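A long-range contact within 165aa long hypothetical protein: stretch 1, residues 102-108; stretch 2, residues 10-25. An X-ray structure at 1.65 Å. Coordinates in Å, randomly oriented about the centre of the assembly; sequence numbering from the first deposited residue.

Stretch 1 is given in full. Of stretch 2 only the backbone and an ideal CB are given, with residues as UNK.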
# COMPACT_ATOMS: atom_id res chain seq x y z
N ARG A 102 -20.78 -6.68 6.70
CA ARG A 102 -21.52 -5.61 6.04
C ARG A 102 -22.41 -6.05 4.88
O ARG A 102 -21.98 -6.76 3.97
CB ARG A 102 -20.53 -4.55 5.54
CG ARG A 102 -21.15 -3.42 4.72
CD ARG A 102 -20.08 -2.42 4.29
NE ARG A 102 -19.59 -1.63 5.42
CZ ARG A 102 -18.59 -0.76 5.36
NH1 ARG A 102 -17.95 -0.55 4.22
NH2 ARG A 102 -18.22 -0.10 6.45
N TRP A 103 -23.68 -5.62 4.94
CA TRP A 103 -24.67 -5.89 3.91
C TRP A 103 -24.75 -4.60 3.10
O TRP A 103 -25.06 -3.54 3.64
CB TRP A 103 -26.03 -6.16 4.54
CG TRP A 103 -26.27 -7.59 4.89
CD1 TRP A 103 -27.05 -8.48 4.21
CD2 TRP A 103 -25.74 -8.30 6.01
NE1 TRP A 103 -27.04 -9.69 4.83
CE2 TRP A 103 -26.23 -9.61 5.94
CE3 TRP A 103 -24.88 -7.95 7.06
CZ2 TRP A 103 -25.91 -10.59 6.89
CZ3 TRP A 103 -24.56 -8.92 8.01
CH2 TRP A 103 -25.07 -10.22 7.91
N ILE A 104 -24.45 -4.68 1.81
CA ILE A 104 -24.46 -3.51 0.95
C ILE A 104 -25.65 -3.51 0.00
O ILE A 104 -25.91 -4.50 -0.67
CB ILE A 104 -23.15 -3.43 0.10
CG1 ILE A 104 -21.93 -3.47 1.02
CG2 ILE A 104 -23.15 -2.16 -0.76
CD1 ILE A 104 -20.60 -3.59 0.28
N TYR A 105 -26.38 -2.40 -0.02
CA TYR A 105 -27.54 -2.23 -0.90
C TYR A 105 -27.35 -0.90 -1.63
O TYR A 105 -26.74 0.02 -1.10
CB TYR A 105 -28.84 -2.15 -0.11
CG TYR A 105 -29.21 -3.43 0.60
CD1 TYR A 105 -30.09 -4.34 0.02
CD2 TYR A 105 -28.71 -3.71 1.87
CE1 TYR A 105 -30.47 -5.51 0.69
CE2 TYR A 105 -29.07 -4.86 2.54
CZ TYR A 105 -29.95 -5.76 1.96
OH TYR A 105 -30.34 -6.88 2.65
N LYS A 106 -27.87 -0.80 -2.85
CA LYS A 106 -27.73 0.43 -3.63
C LYS A 106 -29.08 0.91 -4.14
O LYS A 106 -29.93 0.12 -4.53
CB LYS A 106 -26.78 0.20 -4.81
CG LYS A 106 -25.38 -0.23 -4.40
CD LYS A 106 -24.39 0.92 -4.46
CE LYS A 106 -24.04 1.27 -5.90
NZ LYS A 106 -23.08 2.40 -5.99
N LEU A 107 -29.25 2.23 -4.13
CA LEU A 107 -30.48 2.87 -4.61
C LEU A 107 -30.07 4.21 -5.20
O LEU A 107 -29.83 5.18 -4.48
CB LEU A 107 -31.45 3.07 -3.44
CG LEU A 107 -32.87 3.50 -3.82
CD1 LEU A 107 -33.52 2.42 -4.67
CD2 LEU A 107 -33.68 3.72 -2.55
N ASN A 108 -29.98 4.26 -6.53
CA ASN A 108 -29.56 5.48 -7.21
C ASN A 108 -28.18 5.90 -6.71
O ASN A 108 -27.24 5.11 -6.71
CB ASN A 108 -30.59 6.59 -6.98
CG ASN A 108 -31.98 6.20 -7.44
OD1 ASN A 108 -32.16 5.72 -8.56
ND2 ASN A 108 -32.97 6.39 -6.57
N UNK A 10 -31.87 -1.69 14.51
CA UNK A 10 -32.17 -3.09 14.78
C UNK A 10 -31.97 -3.73 13.41
O UNK A 10 -32.69 -3.43 12.46
CB UNK A 10 -33.57 -3.32 15.36
N UNK A 11 -30.96 -4.58 13.32
CA UNK A 11 -30.61 -5.24 12.06
C UNK A 11 -31.75 -5.81 11.24
O UNK A 11 -31.94 -5.44 10.08
CB UNK A 11 -29.63 -6.38 12.36
N UNK A 12 -32.51 -6.73 11.83
CA UNK A 12 -33.60 -7.37 11.12
C UNK A 12 -34.67 -6.41 10.61
O UNK A 12 -35.11 -6.51 9.47
CB UNK A 12 -34.25 -8.41 12.03
N UNK A 13 -35.08 -5.47 11.45
CA UNK A 13 -36.11 -4.51 11.07
C UNK A 13 -35.68 -3.60 9.92
O UNK A 13 -36.41 -3.44 8.94
CB UNK A 13 -36.49 -3.66 12.28
N UNK A 14 -34.49 -3.02 10.02
CA UNK A 14 -34.02 -2.11 8.98
C UNK A 14 -33.68 -2.82 7.67
O UNK A 14 -33.86 -2.25 6.59
CB UNK A 14 -32.79 -1.35 9.48
N UNK A 15 -33.21 -4.06 7.76
CA UNK A 15 -32.89 -4.83 6.56
C UNK A 15 -34.19 -4.99 5.78
O UNK A 15 -34.24 -4.80 4.57
CB UNK A 15 -32.27 -6.19 6.90
N UNK A 16 -35.26 -5.33 6.50
CA UNK A 16 -36.57 -5.50 5.91
C UNK A 16 -37.04 -4.20 5.25
O UNK A 16 -37.57 -4.21 4.14
CB UNK A 16 -37.57 -5.96 6.97
N UNK A 17 -36.85 -3.07 5.93
CA UNK A 17 -37.26 -1.78 5.39
C UNK A 17 -36.48 -1.41 4.14
O UNK A 17 -37.05 -0.94 3.16
CB UNK A 17 -37.09 -0.69 6.45
N UNK A 18 -35.16 -1.60 4.17
CA UNK A 18 -34.33 -1.27 3.02
C UNK A 18 -34.76 -2.08 1.80
O UNK A 18 -34.83 -1.56 0.69
CB UNK A 18 -32.85 -1.52 3.33
N UNK A 19 -35.06 -3.36 2.03
CA UNK A 19 -35.50 -4.23 0.95
C UNK A 19 -36.89 -3.83 0.47
O UNK A 19 -37.17 -3.85 -0.73
CB UNK A 19 -35.49 -5.69 1.40
N UNK A 20 -37.75 -3.44 1.41
CA UNK A 20 -39.09 -3.02 1.05
C UNK A 20 -39.05 -1.74 0.25
O UNK A 20 -40.01 -1.39 -0.45
CB UNK A 20 -39.95 -2.84 2.30
N UNK A 21 -37.94 -1.02 0.35
CA UNK A 21 -37.75 0.23 -0.36
C UNK A 21 -37.42 -0.07 -1.83
O UNK A 21 -37.63 0.77 -2.70
CB UNK A 21 -36.64 1.06 0.29
N UNK A 22 -36.91 -1.26 -2.08
CA UNK A 22 -36.55 -1.64 -3.43
C UNK A 22 -35.07 -1.47 -3.72
O UNK A 22 -34.65 -1.49 -4.88
CB UNK A 22 -37.37 -0.82 -4.43
N UNK A 23 -34.28 -1.27 -2.68
CA UNK A 23 -32.84 -1.11 -2.84
C UNK A 23 -32.28 -2.41 -3.41
O UNK A 23 -32.80 -3.49 -3.13
CB UNK A 23 -32.17 -0.75 -1.51
N UNK A 24 -31.23 -2.29 -4.22
CA UNK A 24 -30.60 -3.45 -4.85
C UNK A 24 -29.49 -4.05 -3.99
O UNK A 24 -28.53 -3.36 -3.63
CB UNK A 24 -30.04 -3.06 -6.22
N UNK A 25 -29.62 -5.33 -3.65
CA UNK A 25 -28.61 -6.00 -2.83
C UNK A 25 -27.35 -6.22 -3.66
O UNK A 25 -27.40 -6.85 -4.72
CB UNK A 25 -29.14 -7.33 -2.29

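Position 10 precedes the helix, out of reach of stretch 1. A capping side chain such as Ser, Thr, Asp or Asn would suit. It is Asn10, whose OD1 accepts from the backbone N of 13 at 3.1 Å.

Position 11 points toward stretch 1, with nothing within 5.5 Å of its ideal CB. A long apolar side chain could cross to the indole of Trp103. Phe11 does so: its edge meets the face of the six-membered ring, with Phe11 CE1 3.6 Å from Trp103 CE3.

Positions 12, 13, 14, 16 and 17 find nothing of stretch 1 near their ideal CB, so many residues would fit. They are Glu12, Asp13, Ile14, Arg16 and Lys17.

At position 15 CA-to-CB points sideways; the ideal CB is 4.7 Å from Tyr105 OH. A long, flexible side chain would suit. Lys15 extends so that its CE lies 3.4 Å from Tyr105 OH and 3.9 Å from Trp103 NE1.

Position 18 points toward the Tyr105 ring, with the ideal CB 4.9 Å from Tyr105 CD2. Val, Leu, Ile or Met could cover it. Ile18 places CG2 over one face, 3.7 Å from Tyr105 CG, a CH-pi contact.

Position 19 is sideways, its ideal CB 5.1 Å from Tyr105 CE1. A long polar side chain, such as Glu or Gln, could reach the hydroxyl. Glu19 brings OE2 to 2.9 Å from Tyr105 OH; the same OE2 forms a salt bridge with Lys15 NZ at 2.6 Å.

Position 20 is out of reach. A CB would be crowded by the carbonyl O of 16 at 3.3 Å, so glycine is the easiest fit. It is Gly20.

Position 21 points toward Leu107, so a branched apolar residue fits. Leu21 CD2 meets Leu107 CD2 at 3.6 Å.

Position 22 has phi 98°, and a CB would jam against the preceding carbonyl. This calls for glycine. Gly22 forms a Schellman motif.

At position 23 the ideal CB is 3.9 Å from both Lys106 O and Tyr105 CB. A small side chain suits this close spacing. Ala23 fits there.

Position 24 pairs with Lys106, their side chains on the same face. The backbone sets the pairing, so many residues would do. Lys24 N donates to Lys106 O, and Lys106 N to Lys24 O, both at 2.8 Å.

Position 25 pairs with Tyr105 on the other face, its ideal CB 3.7 Å from Tyr105 CE1. A broad apolar or aromatic side chain could also reach Trp103. Phe25 lies across the Tyr105 ring from Ile18; its CD1 is 3.6 Å from Tyr105 CE1, and its CE1 3.7 Å from Trp103 CD1.

Stretch 2 (10-25) NFEDIKRKIEGLGAKF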
# COMPACT_ATOMS: atom_id res chain seq x y z
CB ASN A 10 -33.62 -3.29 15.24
CG ASN A 10 -33.96 -4.77 15.39
OD1 ASN A 10 -34.14 -5.48 14.40
ND2 ASN A 10 -34.04 -5.24 16.64
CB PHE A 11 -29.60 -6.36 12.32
CG PHE A 11 -29.12 -7.02 11.07
CD1 PHE A 11 -28.14 -6.42 10.29
CD2 PHE A 11 -29.69 -8.21 10.63
CE1 PHE A 11 -27.74 -6.99 9.09
CE2 PHE A 11 -29.29 -8.79 9.44
CZ PHE A 11 -28.31 -8.18 8.66
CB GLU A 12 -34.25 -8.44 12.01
CG GLU A 12 -33.34 -9.64 12.31
CD GLU A 12 -32.31 -9.37 13.39
OE1 GLU A 12 -31.45 -10.26 13.63
OE2 GLU A 12 -32.34 -8.28 14.00
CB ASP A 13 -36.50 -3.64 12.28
CG ASP A 13 -36.99 -4.47 13.46
OD1 ASP A 13 -37.82 -5.37 13.25
OD2 ASP A 13 -36.54 -4.21 14.59
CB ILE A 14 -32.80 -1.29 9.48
CG1 ILE A 14 -32.70 -0.00 8.67
CG2 ILE A 14 -31.53 -2.11 9.37
CD1 ILE A 14 -33.83 0.98 8.93
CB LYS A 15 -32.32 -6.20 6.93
CG LYS A 15 -31.97 -7.09 5.75
CD LYS A 15 -31.26 -8.36 6.21
CE LYS A 15 -30.88 -9.26 5.04
NZ LYS A 15 -32.06 -9.82 4.32
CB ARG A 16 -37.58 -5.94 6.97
CG ARG A 16 -38.99 -6.14 6.45
CD ARG A 16 -39.93 -6.75 7.49
NE ARG A 16 -39.23 -7.52 8.51
CZ ARG A 16 -39.21 -7.22 9.80
NH1 ARG A 16 -39.85 -6.14 10.25
NH2 ARG A 16 -38.54 -7.99 10.66
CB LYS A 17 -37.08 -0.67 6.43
CG LYS A 17 -38.05 -0.73 7.60
CD LYS A 17 -39.48 -0.40 7.19
CE LYS A 17 -39.68 1.09 6.92
NZ LYS A 17 -41.12 1.41 6.75
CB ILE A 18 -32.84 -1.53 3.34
CG1 ILE A 18 -32.34 -0.48 4.33
CG2 ILE A 18 -32.01 -1.50 2.06
CD1 ILE A 18 -30.99 -0.80 4.94
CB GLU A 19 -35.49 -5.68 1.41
CG GLU A 19 -34.10 -6.31 1.39
CD GLU A 19 -34.05 -7.68 2.03
OE1 GLU A 19 -34.97 -8.48 1.79
OE2 GLU A 19 -33.08 -7.95 2.75
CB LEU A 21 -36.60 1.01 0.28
CG LEU A 21 -36.25 2.41 -0.25
CD1 LEU A 21 -37.52 3.25 -0.25
CD2 LEU A 21 -35.18 3.05 0.61
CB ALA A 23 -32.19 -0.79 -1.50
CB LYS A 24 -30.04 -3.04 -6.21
CG LYS A 24 -29.21 -4.08 -6.93
CD LYS A 24 -28.92 -3.64 -8.36
CE LYS A 24 -28.20 -2.28 -8.44
NZ LYS A 24 -26.72 -2.40 -8.35
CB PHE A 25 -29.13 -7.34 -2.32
CG PHE A 25 -28.13 -8.10 -1.50
CD1 PHE A 25 -27.68 -7.60 -0.29
CD2 PHE A 25 -27.63 -9.33 -1.94
CE1 PHE A 25 -26.74 -8.30 0.48
CE2 PHE A 25 -26.69 -10.04 -1.18
CZ PHE A 25 -26.25 -9.52 0.02
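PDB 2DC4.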